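PDB 4DF3: fibrillarin-like rRNA/tRNA 2'-O-methyltransferase from Aeropyrum pernix, which probably methylates ribose 2'-hydroxyls of rRNA and tRNA at sites chosen by a guide RNA, with S-adenosyl-L-methionine as methyl donor. Local coordinates for residues M95-G100 with R123-I128; E146-L151 with F170-G175. The protein carries 2 engineered substitutions. All coordinates share one frame; numbering follows the deposited sequence.

Interaction 1 (M95-G100 with R123-I128); sequences MSDIIG and RDRRNI
Arg125 reaches across to Ser96 and Asp97 on the last turns of helix 90-99. From CB the chain runs on, extended from CG to NE; CG brushes the Ser96 hydroxyl. CD packs 3.6 Å from Ser96 OG. At the tip, NH1 donates to Ser96 OG at 2.9 Å, with the oxygen close to the guanidinium plane. NH1 and NH2 also both grip Asp97 OD1, at 2.9 and 3.1 Å, in an end-on salt bridge from one face of the carboxylate. The carboxylate and guanidinium planes are 57° apart. OD1 also accepts from Leu33 N, while OD2 bonds Thr30 OG1 and Arg53. An alanine in place of Arg125 would probably leave Asp97 without this charge partner and the Ser96 hydroxyl without the N-H from NH1. In this Rossmann-like methyltransferase fold, 123-128 leads from helix 112-121 into strand 128-132 through a type I turn. Ser96 OG, anti to its backbone N (chi1 159°), donates to Asn127 OD1 at 2.6 Å, in plane on a lone pair. Asn127 ND2 bridges two carbonyls at the end of the helix, donating to Ser96 O at 3.1 Å and to Gly100 O at 2.9 Å. Gly100 N reaches Ser96 O from the opposite face.

Interaction 2 (E146-L151 with F170-G175); sequences EGVDGL and FFLRDG
Phe171 meets Val148 through both backbone and side chain. Its carbonyl oxygen accepts from Val148 N at 2.8 Å, a nearly straight bond of 164°. The same oxygen takes a CA-H...O contact from Gly147. Phe171 CB touches Val148 CG2 at 4.0 Å, and its ring atom CD1 approaches Glu146 O obliquely. Leu172, the first residue to leave helical geometry, pairs with Val148 in a parallel bridge. Its CD1 branch, placed by a chi2 of 65°, does the touching. It lies 3.8 Å from Gly150 CA and also packs on Val148 CG2 and Leu151 CB. Arg173 N then donates to Val148 O at 2.9 Å, so Val148 bonds the residues before and after Leu172, as in parallel pairing. Arg173 CG lies 3.3 Å from that same oxygen. Its side chain runs beside Asp149, pointing the same way. NE stays 4.2 Å from Asp149 OD1, beyond a salt bridge. Asp149 OD2 instead accepts from Arg80 N. Strand 148-153, helix 160-171 and parallel strand 176-183 form a beta-alpha-beta crossover of the Rossmann-like fold, and the contact lies where the helix returns to the sheet. Val148 and Phe171 also pack on Leu82 of strand 80-84, while Leu151 touches helix 160-171 at Asn167 and Ala168.

In the fold
Interactions 1 and 2 follow each other along the chain, the first closing before the second opens. Their centres are 18 Å apart, and their nearest atoms, about 7 Å apart, do not touch. Both belong to the Rossmann-like domain with its seven-stranded mixed sheet. Interaction 1 lies by one of the two outermost strands, 128-132, interaction 2 by the central strand 148-153. Strands 104-109 and 80-84 stand between these two. Neither contact touches the cofactor. The Ile128 side chain is about 10 Å from bound S-adenosylmethionine and from the side chains of its binding residues Thr91 and Glu109. That of Leu151 is about 11 Å from the cofactor and about 8 Å from the side chains of Ala135 and Val155, which also bind it.

Interaction 1 (M95-G100 with R123-I128)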
loop_
_atom_site.group_PDB
_atom_site.type_symbol
_atom_site.label_atom_id
_atom_site.label_comp_id
_atom_site.label_asym_id
_atom_site.label_seq_id
_atom_site.Cartn_x
_atom_site.Cartn_y
_atom_site.Cartn_z
ATOM N N MET A 95 -4.292 -3.892 -2.730
ATOM C CA MET A 95 -4.926 -2.637 -3.219
ATOM C C MET A 95 -5.829 -3.000 -4.413
ATOM O O MET A 95 -6.976 -2.533 -4.500
ATOM C CB MET A 95 -3.903 -1.615 -3.657
ATOM C CG MET A 95 -3.166 -1.067 -2.517
ATOM S SD MET A 95 -1.872 -0.034 -3.229
ATOM C CE MET A 95 -1.131 0.835 -1.854
ATOM N N SER A 96 -5.329 -3.871 -5.294
ATOM C CA SER A 96 -6.079 -4.307 -6.498
ATOM C C SER A 96 -7.399 -4.980 -6.076
ATOM O O SER A 96 -8.458 -4.643 -6.649
ATOM C CB SER A 96 -5.197 -5.244 -7.382
ATOM O OG SER A 96 -5.981 -6.038 -8.249
ATOM N N ASP A 97 -7.354 -5.861 -5.038
ATOM C CA ASP A 97 -8.610 -6.406 -4.517
ATOM C C ASP A 97 -9.637 -5.317 -4.103
ATOM O O ASP A 97 -10.811 -5.440 -4.403
ATOM C CB ASP A 97 -8.367 -7.344 -3.329
ATOM C CG ASP A 97 -7.703 -8.652 -3.732
ATOM O OD1 ASP A 97 -7.767 -9.069 -4.934
ATOM O OD2 ASP A 97 -7.131 -9.324 -2.820
ATOM N N ILE A 98 -9.177 -4.328 -3.326
ATOM C CA ILE A 98 -10.070 -3.300 -2.738
ATOM C C ILE A 98 -10.635 -2.394 -3.785
ATOM O O ILE A 98 -11.850 -2.133 -3.812
ATOM C CB ILE A 98 -9.289 -2.491 -1.663
ATOM C CG1 ILE A 98 -8.971 -3.475 -0.509
ATOM C CG2 ILE A 98 -10.093 -1.325 -1.081
ATOM C CD1 ILE A 98 -7.859 -2.906 0.414
ATOM N N ILE A 99 -9.759 -1.939 -4.677
ATOM C CA ILE A 99 -10.196 -0.954 -5.690
ATOM C C ILE A 99 -11.106 -1.535 -6.727
ATOM O O ILE A 99 -11.919 -0.798 -7.316
ATOM C CB ILE A 99 -9.013 -0.201 -6.397
ATOM C CG1 ILE A 99 -8.221 -1.102 -7.318
ATOM C CG2 ILE A 99 -8.143 0.496 -5.326
ATOM C CD1 ILE A 99 -6.883 -0.428 -7.850
ATOM N N GLY A 100 -10.987 -2.857 -6.953
ATOM C CA GLY A 100 -11.902 -3.579 -7.870
ATOM C C GLY A 100 -11.616 -3.275 -9.333
ATOM O O GLY A 100 -10.654 -2.595 -9.659
ATOM N N ARG A 123 -0.134 -11.081 -13.979
ATOM C CA ARG A 123 -0.559 -11.377 -15.350
ATOM C C ARG A 123 -2.076 -11.567 -15.511
ATOM O O ARG A 123 -2.595 -11.480 -16.626
ATOM C CB ARG A 123 0.177 -12.650 -15.839
ATOM C CG ARG A 123 -0.144 -13.141 -17.258
ATOM C CD ARG A 123 0.852 -14.210 -17.758
ATOM N NE ARG A 123 2.216 -13.682 -17.842
ATOM C CZ ARG A 123 3.278 -14.164 -17.181
ATOM N NH1 ARG A 123 3.187 -15.233 -16.377
ATOM N NH2 ARG A 123 4.459 -13.580 -17.347
ATOM N N ASP A 124 -2.783 -11.872 -14.442
ATOM C CA ASP A 124 -4.236 -12.000 -14.537
ATOM C C ASP A 124 -4.955 -10.885 -13.763
ATOM O O ASP A 124 -6.189 -10.879 -13.659
ATOM C CB ASP A 124 -4.706 -13.358 -13.984
ATOM C CG ASP A 124 -4.258 -14.576 -14.830
ATOM O OD1 ASP A 124 -3.962 -14.500 -16.039
ATOM O OD2 ASP A 124 -4.235 -15.662 -14.240
ATOM N N ARG A 125 -4.204 -9.938 -13.206
ATOM C CA ARG A 125 -4.860 -8.802 -12.495
ATOM C C ARG A 125 -4.813 -7.598 -13.372
ATOM O O ARG A 125 -3.794 -6.891 -13.433
ATOM C CB ARG A 125 -4.103 -8.429 -11.234
ATOM C CG ARG A 125 -4.334 -9.323 -10.191
ATOM C CD ARG A 125 -3.835 -8.798 -8.902
ATOM N NE ARG A 125 -4.227 -9.838 -7.934
ATOM C CZ ARG A 125 -5.292 -9.774 -7.126
ATOM N NH1 ARG A 125 -6.040 -8.711 -7.174
ATOM N NH2 ARG A 125 -5.597 -10.786 -6.258
ATOM N N ARG A 126 -5.904 -7.347 -14.061
ATOM C CA ARG A 126 -5.851 -6.403 -15.116
ATOM C C ARG A 126 -6.127 -4.974 -14.687
ATOM O O ARG A 126 -6.247 -4.098 -15.529
ATOM C CB ARG A 126 -6.758 -6.878 -16.226
ATOM C CG ARG A 126 -6.142 -8.122 -16.785
ATOM C CD ARG A 126 -7.056 -8.825 -17.694
ATOM N NE ARG A 126 -6.427 -10.090 -18.042
ATOM C CZ ARG A 126 -6.967 -10.971 -18.872
ATOM N NH1 ARG A 126 -8.146 -10.719 -19.410
ATOM N NH2 ARG A 126 -6.330 -12.111 -19.116
ATOM N N ASN A 127 -6.207 -4.738 -13.369
ATOM C CA ASN A 127 -6.329 -3.385 -12.888
ATOM C C ASN A 127 -4.976 -2.927 -12.333
ATOM O O ASN A 127 -4.892 -1.874 -11.708
ATOM C CB ASN A 127 -7.475 -3.244 -11.860
ATOM C CG ASN A 127 -7.215 -4.019 -10.594
ATOM O OD1 ASN A 127 -6.294 -4.777 -10.519
ATOM N ND2 ASN A 127 -8.037 -3.807 -9.589
ATOM N N ILE A 128 -3.923 -3.715 -12.551
ATOM C CA ILE A 128 -2.588 -3.256 -12.244
ATOM C C ILE A 128 -1.826 -2.942 -13.539
ATOM O O ILE A 128 -1.717 -3.816 -14.452
ATOM C CB ILE A 128 -1.742 -4.239 -11.367
ATOM C CG1 ILE A 128 -2.405 -4.491 -10.018
ATOM C CG2 ILE A 128 -0.341 -3.712 -11.178
ATOM C CD1 ILE A 128 -1.725 -5.682 -9.202
#

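Interaction 2 (E146-L151 with F170-G175)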
loop_
_atom_site.group_PDB
_atom_site.type_symbol
_atom_site.label_atom_id
_atom_site.label_comp_id
_atom_site.label_asym_id
_atom_site.label_seq_id
_atom_site.Cartn_x
_atom_site.Cartn_y
_atom_site.Cartn_z
ATOM N N GLU A 146 -2.416 8.897 -15.509
ATOM C CA GLU A 146 -3.444 9.919 -15.361
ATOM C C GLU A 146 -3.449 10.486 -13.938
ATOM O O GLU A 146 -2.626 10.076 -13.098
ATOM C CB GLU A 146 -4.843 9.278 -15.646
ATOM C CG GLU A 146 -5.334 8.210 -14.590
ATOM C CD GLU A 146 -6.636 7.545 -15.018
ATOM O OE1 GLU A 146 -7.528 8.228 -15.597
ATOM O OE2 GLU A 146 -6.762 6.327 -14.826
ATOM N N GLY A 147 -4.347 11.434 -13.672
ATOM C CA GLY A 147 -4.642 11.923 -12.326
ATOM C C GLY A 147 -4.937 10.750 -11.388
ATOM O O GLY A 147 -5.722 9.821 -11.708
ATOM N N VAL A 148 -4.358 10.791 -10.199
ATOM C CA VAL A 148 -4.628 9.714 -9.265
ATOM C C VAL A 148 -5.303 10.187 -7.996
ATOM O O VAL A 148 -5.073 11.303 -7.558
ATOM C CB VAL A 148 -3.322 8.976 -8.912
ATOM C CG1 VAL A 148 -2.824 8.216 -10.206
ATOM C CG2 VAL A 148 -2.253 9.935 -8.384
ATOM N N ASP A 149 -6.082 9.298 -7.410
ATOM C CA ASP A 149 -6.752 9.575 -6.145
ATOM C C ASP A 149 -5.805 9.480 -4.970
ATOM O O ASP A 149 -6.046 10.109 -3.912
ATOM C CB ASP A 149 -7.863 8.606 -5.958
ATOM C CG ASP A 149 -8.931 8.771 -7.041
ATOM O OD1 ASP A 149 -9.606 9.784 -6.986
ATOM O OD2 ASP A 149 -9.027 7.935 -7.933
ATOM N N GLY A 150 -4.744 8.680 -5.130
ATOM C CA GLY A 150 -3.801 8.453 -4.018
ATOM C C GLY A 150 -2.402 8.118 -4.570
ATOM O O GLY A 150 -2.249 7.688 -5.746
ATOM N N LEU A 151 -1.433 8.314 -3.723
ATOM C CA LEU A 151 -0.007 8.070 -4.054
ATOM C C LEU A 151 0.530 7.280 -2.873
ATOM O O LEU A 151 0.441 7.686 -1.751
ATOM C CB LEU A 151 0.729 9.393 -4.239
ATOM C CG LEU A 151 2.179 9.288 -4.715
ATOM C CD1 LEU A 151 2.637 10.724 -5.017
ATOM C CD2 LEU A 151 3.127 8.623 -3.738
ATOM N N PHE A 170 2.927 16.294 -10.380
ATOM C CA PHE A 170 2.498 15.831 -11.678
ATOM C C PHE A 170 1.134 15.150 -11.688
ATOM O O PHE A 170 0.363 15.351 -12.625
ATOM C CB PHE A 170 3.500 14.848 -12.258
ATOM C CG PHE A 170 4.650 15.496 -12.934
ATOM C CD1 PHE A 170 4.521 15.971 -14.242
ATOM C CD2 PHE A 170 5.863 15.594 -12.284
ATOM C CE1 PHE A 170 5.612 16.591 -14.885
ATOM C CE2 PHE A 170 6.978 16.218 -12.927
ATOM C CZ PHE A 170 6.849 16.689 -14.210
ATOM N N PHE A 171 0.806 14.388 -10.654
ATOM C CA PHE A 171 -0.295 13.400 -10.782
ATOM C C PHE A 171 -1.410 13.425 -9.727
ATOM O O PHE A 171 -2.436 12.853 -9.970
ATOM C CB PHE A 171 0.286 11.957 -10.748
ATOM C CG PHE A 171 1.323 11.701 -11.834
ATOM C CD1 PHE A 171 0.988 11.855 -13.175
ATOM C CD2 PHE A 171 2.660 11.453 -11.492
ATOM C CE1 PHE A 171 2.009 11.647 -14.192
ATOM C CE2 PHE A 171 3.667 11.219 -12.448
ATOM C CZ PHE A 171 3.334 11.317 -13.837
ATOM N N LEU A 172 -1.121 13.896 -8.526
ATOM C CA LEU A 172 -2.038 13.631 -7.427
ATOM C C LEU A 172 -3.188 14.657 -7.456
ATOM O O LEU A 172 -2.934 15.872 -7.478
ATOM C CB LEU A 172 -1.299 13.664 -6.067
ATOM C CG LEU A 172 -2.127 13.320 -4.799
ATOM C CD1 LEU A 172 -2.557 11.896 -4.899
ATOM C CD2 LEU A 172 -1.209 13.485 -3.543
ATOM N N ARG A 173 -4.412 14.153 -7.454
ATOM C CA ARG A 173 -5.603 15.049 -7.431
ATOM C C ARG A 173 -5.591 15.917 -6.203
ATOM O O ARG A 173 -4.973 15.583 -5.155
ATOM C CB ARG A 173 -6.906 14.246 -7.516
ATOM C CG ARG A 173 -7.115 13.526 -8.842
ATOM C CD ARG A 173 -8.457 12.805 -8.860
ATOM N NE ARG A 173 -9.530 13.682 -8.421
ATOM C CZ ARG A 173 -10.251 14.436 -9.280
ATOM N NH1 ARG A 173 -9.979 14.376 -10.585
ATOM N NH2 ARG A 173 -11.182 15.275 -8.793
ATOM N N ASP A 174 -6.288 17.050 -6.320
ATOM C CA ASP A 174 -6.578 17.907 -5.185
ATOM C C ASP A 174 -7.286 17.046 -4.094
ATOM O O ASP A 174 -8.209 16.334 -4.407
ATOM C CB ASP A 174 -7.474 19.065 -5.680
ATOM C CG ASP A 174 -8.097 19.863 -4.550
ATOM O OD1 ASP A 174 -7.344 20.333 -3.694
ATOM O OD2 ASP A 174 -9.376 20.033 -4.520
ATOM N N GLY A 175 -6.725 17.043 -2.891
ATOM C CA GLY A 175 -7.188 16.264 -1.741
ATOM C C GLY A 175 -6.816 14.785 -1.795
ATOM O O GLY A 175 -7.236 14.040 -0.914
#